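Local coordinates for protein N-acetylglucosaminidase (Ostrinia furnacalis, PDB 3OZP) that hydrolyses one beta-linked N-acetylglucosamine unit at a time from the non-reducing ends of chitooligosaccharides, with a preference for shorter substrates, at residues I69-A74 with V112-N117; T196-Y201 with D227-P232; W426-D431 with S447-L452. All coordinates share one frame; numbering follows the deposited sequence.

How the contacts relate
Followed from the N terminus, the three contacts come in series, and none nests in or crosses another. Contact 1 closes a loop of 37 residues between its segments, just past strand 57-69 and at the end of strand 105-113, in the mixed sheet domain. The chain then enters the eight-stranded parallel barrel. Contact 2 joins the loops that follow its first two strands, 189-195 and 220-224. Contact 3 joins those that follow the sixth and seventh, 421-425 and 444-446. The centres of contacts 2 and 3 are 24 Å apart, and both touch the bound inhibitor. Contact 1 lies about 40 Å from either, centre to centre.

Contact 1: residues I69-A74 with V112-N117; sequences ILKKGA and VNENPN
Leu-70 lies opposite Val-112 and Ala-74 opposite Asn-117 as the two backbones run the same way, with CA atoms 5.6 Å apart at Leu-70 and Val-112, 6.0 Å at Lys-71 and Asn-113, and 4.3 Å at Ala-74 and Asn-117. Between Lys-71 and Asn-113 a water bridges the gap, accepting from the backbone N of each. CD1 of Leu-70 meets CG2 of Val-112, an apolar touch at 3.8 Å. Lys-71 reaches across. Its chain passes over the carbonyl oxygen of Asn-113, with CD 3.4 Å from that O. A bend at chi3 (76°) lets NZ make a weak hydrogen bond to O of Glu-114. The salt bridge from NZ to OE1 of Glu-114 is long, at 3.7 Å. CB and CG of Pro-116 rest on the backbone of Lys-72 and Gly-73. CG touches O of Lys-72, and CB comes to 3.7 Å from CA of Gly-73, a residue without a side chain. OD1 of Asn-117 accepts from N of Ala-74 at 2.9 Å, with the donor in the carbonyl plane. OD1 of Asn-113 accepts from N of Asn-115 in an Asx turn, which bends the chain as it leaves the strand. The contact is far from the active site, at the surface. It joins the loop between strand 57-69 and helix 76-90 to the end of the parallel neighbour, strand 105-113. Met-79 of helix 76-90 packs on Asn-113, and Thr-146 of strand 140-147 touches Val-112 and Glu-114.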
loop_
_atom_site.group_PDB
_atom_site.type_symbol
_atom_site.label_atom_id
_atom_site.label_comp_id
_atom_site.label_asym_id
_atom_site.label_seq_id
_atom_site.Cartn_x
_atom_site.Cartn_y
_atom_site.Cartn_z
ATOM N N ILE A 69 -26.237 -21.963 20.495
ATOM C CA ILE A 69 -25.220 -22.889 20.997
ATOM C C ILE A 69 -25.930 -24.105 21.583
ATOM O O ILE A 69 -26.702 -23.976 22.536
ATOM C CB ILE A 69 -24.345 -22.247 22.116
ATOM C CG1 ILE A 69 -23.979 -20.783 21.802
ATOM C CG2 ILE A 69 -23.126 -23.125 22.429
ATOM C CD1 ILE A 69 -23.005 -20.575 20.660
ATOM N N LEU A 70 -25.672 -25.282 21.018
ATOM C CA LEU A 70 -26.366 -26.495 21.456
ATOM C C LEU A 70 -25.624 -27.270 22.549
ATOM O O LEU A 70 -26.242 -28.004 23.320
ATOM C CB LEU A 70 -26.705 -27.407 20.267
ATOM C CG LEU A 70 -27.764 -26.934 19.258
ATOM C CD1 LEU A 70 -28.129 -28.060 18.297
ATOM C CD2 LEU A 70 -29.020 -26.395 19.944
ATOM N N LYS A 71 -24.304 -27.101 22.612
ATOM C CA LYS A 71 -23.490 -27.749 23.641
ATOM C C LYS A 71 -22.640 -26.737 24.402
ATOM O O LYS A 71 -21.770 -26.080 23.822
ATOM C CB LYS A 71 -22.617 -28.853 23.039
ATOM C CG LYS A 71 -23.398 -30.105 22.639
ATOM C CD LYS A 71 -22.491 -31.231 22.152
ATOM C CE LYS A 71 -21.766 -31.921 23.302
ATOM N NZ LYS A 71 -21.120 -33.193 22.856
ATOM N N LYS A 72 -22.904 -26.619 25.702
ATOM C CA LYS A 72 -22.162 -25.709 26.573
ATOM C C LYS A 72 -20.901 -26.357 27.139
ATOM O O LYS A 72 -20.840 -27.579 27.304
ATOM C CB LYS A 72 -23.052 -25.203 27.712
ATOM C CG LYS A 72 -24.016 -24.096 27.312
ATOM C CD LYS A 72 -24.620 -23.435 28.544
ATOM C CE LYS A 72 -25.148 -22.045 28.228
ATOM N NZ LYS A 72 -25.405 -21.259 29.469
ATOM N N GLY A 73 -19.900 -25.527 27.432
ATOM C CA GLY A 73 -18.627 -25.990 27.989
ATOM C C GLY A 73 -17.726 -24.848 28.422
ATOM O O GLY A 73 -18.190 -23.731 28.645
ATOM N N ALA A 74 -16.431 -25.132 28.543
ATOM C CA ALA A 74 -15.450 -24.128 28.964
ATOM C C ALA A 74 -15.233 -23.030 27.912
ATOM O O ALA A 74 -14.784 -21.929 28.244
ATOM C CB ALA A 74 -14.126 -24.794 29.332
ATOM N N VAL A 112 -22.880 -26.908 16.957
ATOM C CA VAL A 112 -22.633 -28.147 17.685
ATOM C C VAL A 112 -21.129 -28.354 17.869
ATOM O O VAL A 112 -20.426 -28.798 16.956
ATOM C CB VAL A 112 -23.285 -29.380 16.982
ATOM C CG1 VAL A 112 -23.026 -30.660 17.770
ATOM C CG2 VAL A 112 -24.785 -29.167 16.793
ATOM N N ASN A 113 -20.648 -28.005 19.059
ATOM C CA ASN A 113 -19.261 -28.227 19.454
ATOM C C ASN A 113 -19.173 -29.538 20.235
ATOM O O ASN A 113 -19.635 -29.618 21.378
ATOM C CB ASN A 113 -18.772 -27.045 20.297
ATOM C CG ASN A 113 -17.296 -27.136 20.665
ATOM O OD1 ASN A 113 -16.646 -28.165 20.476
ATOM N ND2 ASN A 113 -16.763 -26.043 21.207
ATOM N N GLU A 114 -18.575 -30.553 19.611
ATOM C CA GLU A 114 -18.525 -31.910 20.165
ATOM C C GLU A 114 -17.647 -32.033 21.412
ATOM O O GLU A 114 -17.872 -32.912 22.246
ATOM C CB GLU A 114 -18.084 -32.928 19.105
ATOM C CG GLU A 114 -18.988 -33.014 17.863
ATOM C CD GLU A 114 -20.277 -33.808 18.078
ATOM O OE1 GLU A 114 -20.860 -33.759 19.185
ATOM O OE2 GLU A 114 -20.720 -34.476 17.119
ATOM N N ASN A 115 -16.644 -31.163 21.525
ATOM C CA ASN A 115 -15.783 -31.112 22.710
ATOM C C ASN A 115 -15.661 -29.680 23.240
ATOM O O ASN A 115 -14.622 -29.036 23.066
ATOM C CB ASN A 115 -14.400 -31.703 22.402
ATOM C CG ASN A 115 -14.466 -33.150 21.938
ATOM O OD1 ASN A 115 -14.369 -33.438 20.743
ATOM N ND2 ASN A 115 -14.635 -34.068 22.883
ATOM N N PRO A 116 -16.722 -29.182 23.906
ATOM C CA PRO A 116 -16.861 -27.762 24.262
ATOM C C PRO A 116 -15.916 -27.230 25.350
ATOM O O PRO A 116 -15.995 -26.046 25.695
ATOM C CB PRO A 116 -18.316 -27.662 24.726
ATOM C CG PRO A 116 -18.640 -29.023 25.231
ATOM C CD PRO A 116 -17.869 -29.979 24.381
ATOM N N ASN A 117 -15.047 -28.085 25.883
ATOM C CA ASN A 117 -14.058 -27.666 26.877
ATOM C C ASN A 117 -12.704 -27.336 26.245
ATOM O O ASN A 117 -11.898 -26.606 26.828
ATOM C CB ASN A 117 -13.877 -28.743 27.953
ATOM C CG ASN A 117 -15.102 -28.908 28.839
ATOM O OD1 ASN A 117 -15.838 -27.955 29.098
ATOM N ND2 ASN A 117 -15.315 -30.126 29.321
HETATM O O HOH W 1 -21.976 -26.022 20.952
#

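Contact 2: residues T196-Y201 with D227-P232; sequences TARNYY and DSQSFP. With OAN (O-(2-acetamido-2-deoxy D-glucopyranosylidene) amino-N-phenylcarbamate), chain B.
OD1 of Asp-227 meets three groups: NH2 of Arg-198 in a salt bridge at 3.3 Å, the backbone N of Ser-228 in a hydrogen bond at 2.8 Å, and ND1 of His-281. OD2 of Asp-227 is hydrogen-bonded to NE2 of His-224. The carboxylate stacks over one face of the Arg-198 guanidinium, the two planes 25° apart, with OD2 above the centre. At the guanidinium edge, NE donates in its own plane to OE1 of Gln-229 at 2.8 Å. The amide stands at 74° to the guanidinium, and NE meets OE1 from above the carbonyl plane. Both chains bend at chi2, which folds these two groups together. Outside the two segments, Asp-195 forms a salt bridge with NH1 of Arg-198. The guanidinium so placed holds OAJ, a sugar hydroxyl of the bound inhibitor. NH2 gives the straighter bond, at 2.7 Å to OAJ and 163° at the hydrogen. NH1 adds a weak bond to OAJ and another weak one to OAK. A water accepts from NH2 of Arg-198 and from NE2 of Gln-229, and donates to OG of Ser-228. Further along the two segments, OG of Ser-230 donates to O of Ala-197 at 2.6 Å, in the carbonyl plane and on a lone pair. A second water donates to this OG and to O of Thr-196. CB of Ala-197 lies 3.4 Å from N of Asp-227. Asp-227 probably forms a charge relay with His-281 and Glu-346. Together these loops, leaving the first two strands of the barrel, form part of the sugar pocket of a family 20 glycosidase.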
loop_
_atom_site.group_PDB
_atom_site.type_symbol
_atom_site.label_atom_id
_atom_site.label_comp_id
_atom_site.label_asym_id
_atom_site.label_seq_id
_atom_site.Cartn_x
_atom_site.Cartn_y
_atom_site.Cartn_z
ATOM N N THR A 196 7.806 -6.407 13.998
ATOM C CA THR A 196 7.394 -5.136 14.616
ATOM C C THR A 196 8.572 -4.452 15.304
ATOM O O THR A 196 8.393 -3.651 16.240
ATOM C CB THR A 196 6.246 -5.317 15.636
ATOM O OG1 THR A 196 6.707 -6.080 16.764
ATOM C CG2 THR A 196 5.041 -6.003 14.997
ATOM N N ALA A 197 9.774 -4.765 14.829
ATOM C CA ALA A 197 10.993 -4.214 15.397
ATOM C C ALA A 197 11.707 -3.298 14.406
ATOM O O ALA A 197 12.282 -2.278 14.795
ATOM C CB ALA A 197 11.909 -5.335 15.862
ATOM N N ARG A 198 11.661 -3.652 13.123
ATOM C CA ARG A 198 12.243 -2.801 12.090
ATOM C C ARG A 198 11.399 -1.551 11.876
ATOM O O ARG A 198 11.910 -0.513 11.468
ATOM C CB ARG A 198 12.443 -3.572 10.788
ATOM C CG ARG A 198 13.776 -4.306 10.708
ATOM C CD ARG A 198 14.018 -5.289 11.874
ATOM N NE ARG A 198 15.234 -6.057 11.617
ATOM C CZ ARG A 198 15.273 -7.183 10.907
ATOM N NH1 ARG A 198 14.150 -7.703 10.414
ATOM N NH2 ARG A 198 16.437 -7.797 10.702
ATOM N N ASN A 199 10.108 -1.669 12.162
ATOM C CA ASN A 199 9.200 -0.528 12.256
ATOM C C ASN A 199 8.063 -0.906 13.191
ATOM O O ASN A 199 7.744 -2.091 13.332
ATOM C CB ASN A 199 8.657 -0.124 10.878
ATOM C CG ASN A 199 9.591 0.819 10.124
ATOM O OD1 ASN A 199 9.997 1.859 10.638
ATOM N ND2 ASN A 199 9.926 0.458 8.896
ATOM N N TYR A 200 7.459 0.089 13.836
ATOM C CA TYR A 200 6.365 -0.165 14.770
ATOM C C TYR A 200 5.020 -0.328 14.060
ATOM O O TYR A 200 4.762 0.306 13.042
ATOM C CB TYR A 200 6.299 0.953 15.813
ATOM C CG TYR A 200 5.306 0.727 16.921
ATOM C CD1 TYR A 200 4.070 1.368 16.909
ATOM C CD2 TYR A 200 5.598 -0.126 17.985
ATOM C CE1 TYR A 200 3.151 1.173 17.921
ATOM C CE2 TYR A 200 4.678 -0.327 19.012
ATOM C CZ TYR A 200 3.460 0.330 18.969
ATOM O OH TYR A 200 2.542 0.144 19.970
ATOM N N TYR A 201 4.185 -1.214 14.599
ATOM C CA TYR A 201 2.832 -1.448 14.100
ATOM C C TYR A 201 1.878 -1.177 15.241
ATOM O O TYR A 201 2.047 -1.716 16.332
ATOM C CB TYR A 201 2.658 -2.903 13.626
ATOM C CG TYR A 201 3.353 -3.222 12.318
ATOM C CD1 TYR A 201 2.619 -3.433 11.148
ATOM C CD2 TYR A 201 4.743 -3.300 12.248
ATOM C CE1 TYR A 201 3.261 -3.722 9.939
ATOM C CE2 TYR A 201 5.390 -3.578 11.052
ATOM C CZ TYR A 201 4.647 -3.794 9.905
ATOM O OH TYR A 201 5.291 -4.082 8.729
ATOM N N ASP A 227 14.414 -6.908 17.498
ATOM C CA ASP A 227 15.551 -7.086 16.600
ATOM C C ASP A 227 16.599 -6.060 16.985
ATOM O O ASP A 227 16.479 -5.424 18.030
ATOM C CB ASP A 227 15.142 -6.956 15.125
ATOM C CG ASP A 227 15.963 -7.856 14.212
ATOM O OD1 ASP A 227 17.149 -7.534 13.958
ATOM O OD2 ASP A 227 15.422 -8.883 13.743
ATOM N N SER A 228 17.626 -5.895 16.157
ATOM C CA SER A 228 18.692 -4.947 16.470
ATOM C C SER A 228 18.202 -3.491 16.478
ATOM O O SER A 228 18.725 -2.666 17.231
ATOM C CB SER A 228 19.880 -5.129 15.522
ATOM O OG SER A 228 19.538 -4.784 14.197
ATOM N N GLN A 229 17.186 -3.198 15.666
ATOM C CA GLN A 229 16.653 -1.828 15.499
ATOM C C GLN A 229 15.810 -1.300 16.659
ATOM O O GLN A 229 15.768 -0.086 16.888
ATOM C CB GLN A 229 15.837 -1.712 14.203
ATOM C CG GLN A 229 16.659 -1.715 12.922
ATOM C CD GLN A 229 16.993 -3.126 12.425
ATOM O OE1 GLN A 229 16.669 -4.123 13.070
ATOM N NE2 GLN A 229 17.649 -3.204 11.272
ATOM N N SER A 230 15.112 -2.189 17.364
ATOM C CA SER A 230 14.276 -1.775 18.496
ATOM C C SER A 230 13.827 -2.929 19.379
ATOM O O SER A 230 13.837 -4.094 18.964
ATOM C CB SER A 230 13.048 -0.980 18.024
ATOM O OG SER A 230 12.133 -1.806 17.319
ATOM N N PHE A 231 13.425 -2.573 20.599
ATOM C CA PHE A 231 12.898 -3.502 21.582
ATOM C C PHE A 231 11.587 -2.908 22.116
ATOM O O PHE A 231 11.595 -2.215 23.136
ATOM C CB PHE A 231 13.926 -3.671 22.715
ATOM C CG PHE A 231 13.721 -4.899 23.567
ATOM C CD1 PHE A 231 14.676 -5.908 23.583
ATOM C CD2 PHE A 231 12.593 -5.038 24.369
ATOM C CE1 PHE A 231 14.508 -7.039 24.375
ATOM C CE2 PHE A 231 12.411 -6.172 25.158
ATOM C CZ PHE A 231 13.371 -7.170 25.164
ATOM N N PRO A 232 10.458 -3.148 21.414
ATOM C CA PRO A 232 9.172 -2.592 21.854
ATOM C C PRO A 232 8.446 -3.441 22.895
ATOM O O PRO A 232 7.469 -2.975 23.490
ATOM C CB PRO A 232 8.358 -2.532 20.558
ATOM C CG PRO A 232 8.874 -3.684 19.749
ATOM C CD PRO A 232 10.350 -3.797 20.091
HETATM C CAH OAN B . 15.514 -15.149 8.386
HETATM C CAG OAN B . 15.616 -13.806 7.664
HETATM O OAN OAN B . 14.897 -13.566 6.696
HETATM N NAI OAN B . 16.545 -12.959 8.162
HETATM C CAB OAN B . 16.790 -11.594 7.642
HETATM C CAC OAN B . 15.669 -10.684 8.202
HETATM O OAJ OAN B . 16.072 -10.150 9.465
HETATM C CAD OAN B . 15.356 -9.565 7.236
HETATM O OAK OAN B . 14.340 -8.720 7.788
HETATM C CAE OAN B . 14.880 -10.227 5.962
HETATM C CAF OAN B . 14.447 -9.181 4.940
HETATM O OAM OAN B . 13.983 -9.825 3.751
HETATM O OAL OAN B . 15.967 -11.003 5.399
HETATM C CAA OAN B . 16.910 -11.589 6.220
HETATM N NAY OAN B . 17.982 -12.184 5.696
HETATM O OAQ OAN B . 18.062 -12.206 4.215
HETATM C CAP OAN B . 19.230 -11.764 3.659
HETATM O OAR OAN B . 20.320 -12.179 4.062
HETATM N NAO OAN B . 19.136 -10.899 2.632
HETATM C CAS OAN B . 20.195 -10.407 1.979
HETATM C CAT OAN B . 20.829 -11.163 0.988
HETATM C CAU OAN B . 21.913 -10.628 0.289
HETATM C CAV OAN B . 22.356 -9.333 0.572
HETATM C CAW OAN B . 21.717 -8.570 1.549
HETATM C CAX OAN B . 20.631 -9.105 2.247
HETATM O O HOH W 2 9.323 -1.126 17.142
HETATM O O HOH W 3 18.707 -6.268 11.761
#

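Contact 3: residues W426-D431 with S447-L452; sequences WTTGVD and SNYDAL. With OAN (O-(2-acetamido-2-deoxy D-glucopyranosylidene) amino-N-phenylcarbamate), chain B.
Trp-426 and Tyr-449 meet where two loops leave neighbouring strands of the TIM barrel. From Tyr-449, CB lies 3.5 Å from O of Trp-426. CG follows close to the same oxygen. CD1 is nearest, at 3.0 Å from O of Trp-426, which sits at the ring edge in its plane. Further out, CE1 and CZ run alongside CG2 of Thr-428, and OH ends 3.5 Å from that methyl. With chi1 at 79°, CG stands between the backbone N and carbonyl carbon, which brings the ring beside the 426-428 backbone. The N of Tyr-449 makes weak hydrogen bonds to O of Trp-426 and O of Thr-427. The ring of Trp-468, essential for chitooligosaccharide binding, meets that of Tyr-449 with planes at about 45°. The indole of Trp-426 belongs to the sugar pocket: the acetamido methyl CAH of the inhibitor lies over one face, offset toward the rim, and O of Thr-403 accepts from NE1. Residues Thr-428 to Asp-431 form a type I beta turn. OD1 of Asp-450 accepts from N of Gly-429 within the turn at 3.3 Å and from ND2 of Asn-448 at 2.9 Å, the two donors on opposite faces of the carboxylate plane.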
loop_
_atom_site.group_PDB
_atom_site.type_symbol
_atom_site.label_atom_id
_atom_site.label_comp_id
_atom_site.label_asym_id
_atom_site.label_seq_id
_atom_site.Cartn_x
_atom_site.Cartn_y
_atom_site.Cartn_z
ATOM N N TRP A 426 13.656 -20.618 5.066
ATOM C CA TRP A 426 13.534 -19.417 4.245
ATOM C C TRP A 426 14.508 -19.410 3.064
ATOM O O TRP A 426 14.688 -18.384 2.407
ATOM C CB TRP A 426 13.662 -18.145 5.096
ATOM C CG TRP A 426 15.019 -17.941 5.694
ATOM C CD1 TRP A 426 15.540 -18.583 6.778
ATOM C CD2 TRP A 426 16.025 -17.029 5.244
ATOM N NE1 TRP A 426 16.811 -18.132 7.031
ATOM C CE2 TRP A 426 17.137 -17.178 6.104
ATOM C CE3 TRP A 426 16.098 -16.099 4.196
ATOM C CZ2 TRP A 426 18.309 -16.431 5.952
ATOM C CZ3 TRP A 426 17.264 -15.360 4.043
ATOM C CH2 TRP A 426 18.354 -15.531 4.921
ATOM N N THR A 427 15.128 -20.560 2.797
ATOM C CA THR A 427 15.903 -20.775 1.573
ATOM C C THR A 427 14.924 -20.805 0.398
ATOM O O THR A 427 13.719 -20.733 0.608
ATOM C CB THR A 427 16.653 -22.129 1.613
ATOM O OG1 THR A 427 15.704 -23.202 1.610
ATOM C CG2 THR A 427 17.533 -22.248 2.845
ATOM N N THR A 428 15.425 -20.918 -0.834
ATOM C CA THR A 428 14.543 -21.170 -1.981
ATOM C C THR A 428 13.852 -22.522 -1.790
ATOM O O THR A 428 14.330 -23.361 -1.021
ATOM C CB THR A 428 15.300 -21.179 -3.329
ATOM O OG1 THR A 428 16.207 -22.289 -3.364
ATOM C CG2 THR A 428 16.071 -19.884 -3.531
ATOM N N GLY A 429 12.736 -22.733 -2.484
ATOM C CA GLY A 429 11.983 -23.985 -2.379
ATOM C C GLY A 429 12.660 -25.176 -3.043
ATOM O O GLY A 429 12.172 -26.304 -2.952
ATOM N N VAL A 430 13.789 -24.914 -3.699
ATOM C CA VAL A 430 14.553 -25.919 -4.440
ATOM C C VAL A 430 15.919 -26.186 -3.779
ATOM O O VAL A 430 16.665 -27.071 -4.207
ATOM C CB VAL A 430 14.710 -25.487 -5.932
ATOM C CG1 VAL A 430 15.748 -26.326 -6.664
ATOM C CG2 VAL A 430 13.368 -25.572 -6.648
ATOM N N ASP A 431 16.232 -25.426 -2.729
ATOM C CA ASP A 431 17.496 -25.565 -1.998
ATOM C C ASP A 431 17.662 -26.985 -1.439
ATOM O O ASP A 431 16.741 -27.510 -0.806
ATOM C CB ASP A 431 17.563 -24.529 -0.866
ATOM C CG ASP A 431 18.958 -24.386 -0.269
ATOM O OD1 ASP A 431 19.498 -23.258 -0.290
ATOM O OD2 ASP A 431 19.515 -25.388 0.229
ATOM N N SER A 447 8.739 -21.027 4.497
ATOM C CA SER A 447 8.709 -19.597 4.235
ATOM C C SER A 447 9.753 -19.288 3.175
ATOM O O SER A 447 10.507 -18.323 3.311
ATOM C CB SER A 447 9.020 -18.815 5.513
ATOM O OG SER A 447 8.017 -19.010 6.486
ATOM N N ASN A 448 9.811 -20.119 2.131
ATOM C CA ASN A 448 10.846 -19.963 1.109
ATOM C C ASN A 448 10.790 -18.582 0.463
ATOM O O ASN A 448 9.737 -18.156 -0.016
ATOM C CB ASN A 448 10.843 -21.108 0.068
ATOM C CG ASN A 448 9.478 -21.374 -0.538
ATOM O OD1 ASN A 448 8.523 -21.716 0.162
ATOM N ND2 ASN A 448 9.393 -21.260 -1.860
ATOM N N TYR A 449 11.921 -17.880 0.486
ATOM C CA TYR A 449 11.948 -16.452 0.167
ATOM C C TYR A 449 11.556 -16.123 -1.271
ATOM O O TYR A 449 11.140 -14.999 -1.560
ATOM C CB TYR A 449 13.300 -15.822 0.536
ATOM C CG TYR A 449 14.427 -16.064 -0.447
ATOM C CD1 TYR A 449 15.391 -17.038 -0.202
ATOM C CD2 TYR A 449 14.545 -15.298 -1.607
ATOM C CE1 TYR A 449 16.435 -17.256 -1.092
ATOM C CE2 TYR A 449 15.581 -15.509 -2.505
ATOM C CZ TYR A 449 16.520 -16.490 -2.240
ATOM O OH TYR A 449 17.547 -16.703 -3.127
ATOM N N ASP A 450 11.675 -17.104 -2.164
ATOM C CA ASP A 450 11.333 -16.884 -3.567
ATOM C C ASP A 450 9.832 -16.889 -3.831
ATOM O O ASP A 450 9.387 -16.539 -4.923
ATOM C CB ASP A 450 12.100 -17.844 -4.503
ATOM C CG ASP A 450 11.816 -19.321 -4.227
ATOM O OD1 ASP A 450 11.582 -19.721 -3.066
ATOM O OD2 ASP A 450 11.859 -20.101 -5.197
ATOM N N ALA A 451 9.049 -17.244 -2.812
ATOM C CA ALA A 451 7.597 -17.296 -2.949
ATOM C C ALA A 451 6.831 -16.689 -1.771
ATOM O O ALA A 451 5.659 -16.325 -1.920
ATOM C CB ALA A 451 7.152 -18.726 -3.179
ATOM N N LEU A 452 7.488 -16.575 -0.617
ATOM C CA LEU A 452 6.793 -16.224 0.625
ATOM C C LEU A 452 7.355 -15.017 1.384
ATOM O O LEU A 452 6.936 -14.745 2.505
ATOM C CB LEU A 452 6.723 -17.453 1.543
ATOM C CG LEU A 452 5.457 -18.329 1.602
ATOM C CD1 LEU A 452 4.437 -18.099 0.490
ATOM C CD2 LEU A 452 5.822 -19.802 1.716
HETATM C CAH OAN B . 15.514 -15.149 8.386
HETATM C CAG OAN B . 15.616 -13.806 7.664
HETATM O OAN OAN B . 14.897 -13.566 6.696
HETATM N NAI OAN B . 16.545 -12.959 8.162
HETATM C CAB OAN B . 16.790 -11.594 7.642
HETATM C CAC OAN B . 15.669 -10.684 8.202
HETATM O OAJ OAN B . 16.072 -10.150 9.465
HETATM C CAD OAN B . 15.356 -9.565 7.236
HETATM O OAK OAN B . 14.340 -8.720 7.788
HETATM C CAE OAN B . 14.880 -10.227 5.962
HETATM C CAF OAN B . 14.447 -9.181 4.940
HETATM O OAM OAN B . 13.983 -9.825 3.751
HETATM O OAL OAN B . 15.967 -11.003 5.399
HETATM C CAA OAN B . 16.910 -11.589 6.220
HETATM N NAY OAN B . 17.982 -12.184 5.696
HETATM O OAQ OAN B . 18.062 -12.206 4.215
HETATM C CAP OAN B . 19.230 -11.764 3.659
HETATM O OAR OAN B . 20.320 -12.179 4.062
HETATM N NAO OAN B . 19.136 -10.899 2.632
HETATM C CAS OAN B . 20.195 -10.407 1.979
HETATM C CAT OAN B . 20.829 -11.163 0.988
HETATM C CAU OAN B . 21.913 -10.628 0.289
HETATM C CAV OAN B . 22.356 -9.333 0.572
HETATM C CAW OAN B . 21.717 -8.570 1.549
HETATM C CAX OAN B . 20.631 -9.105 2.247
#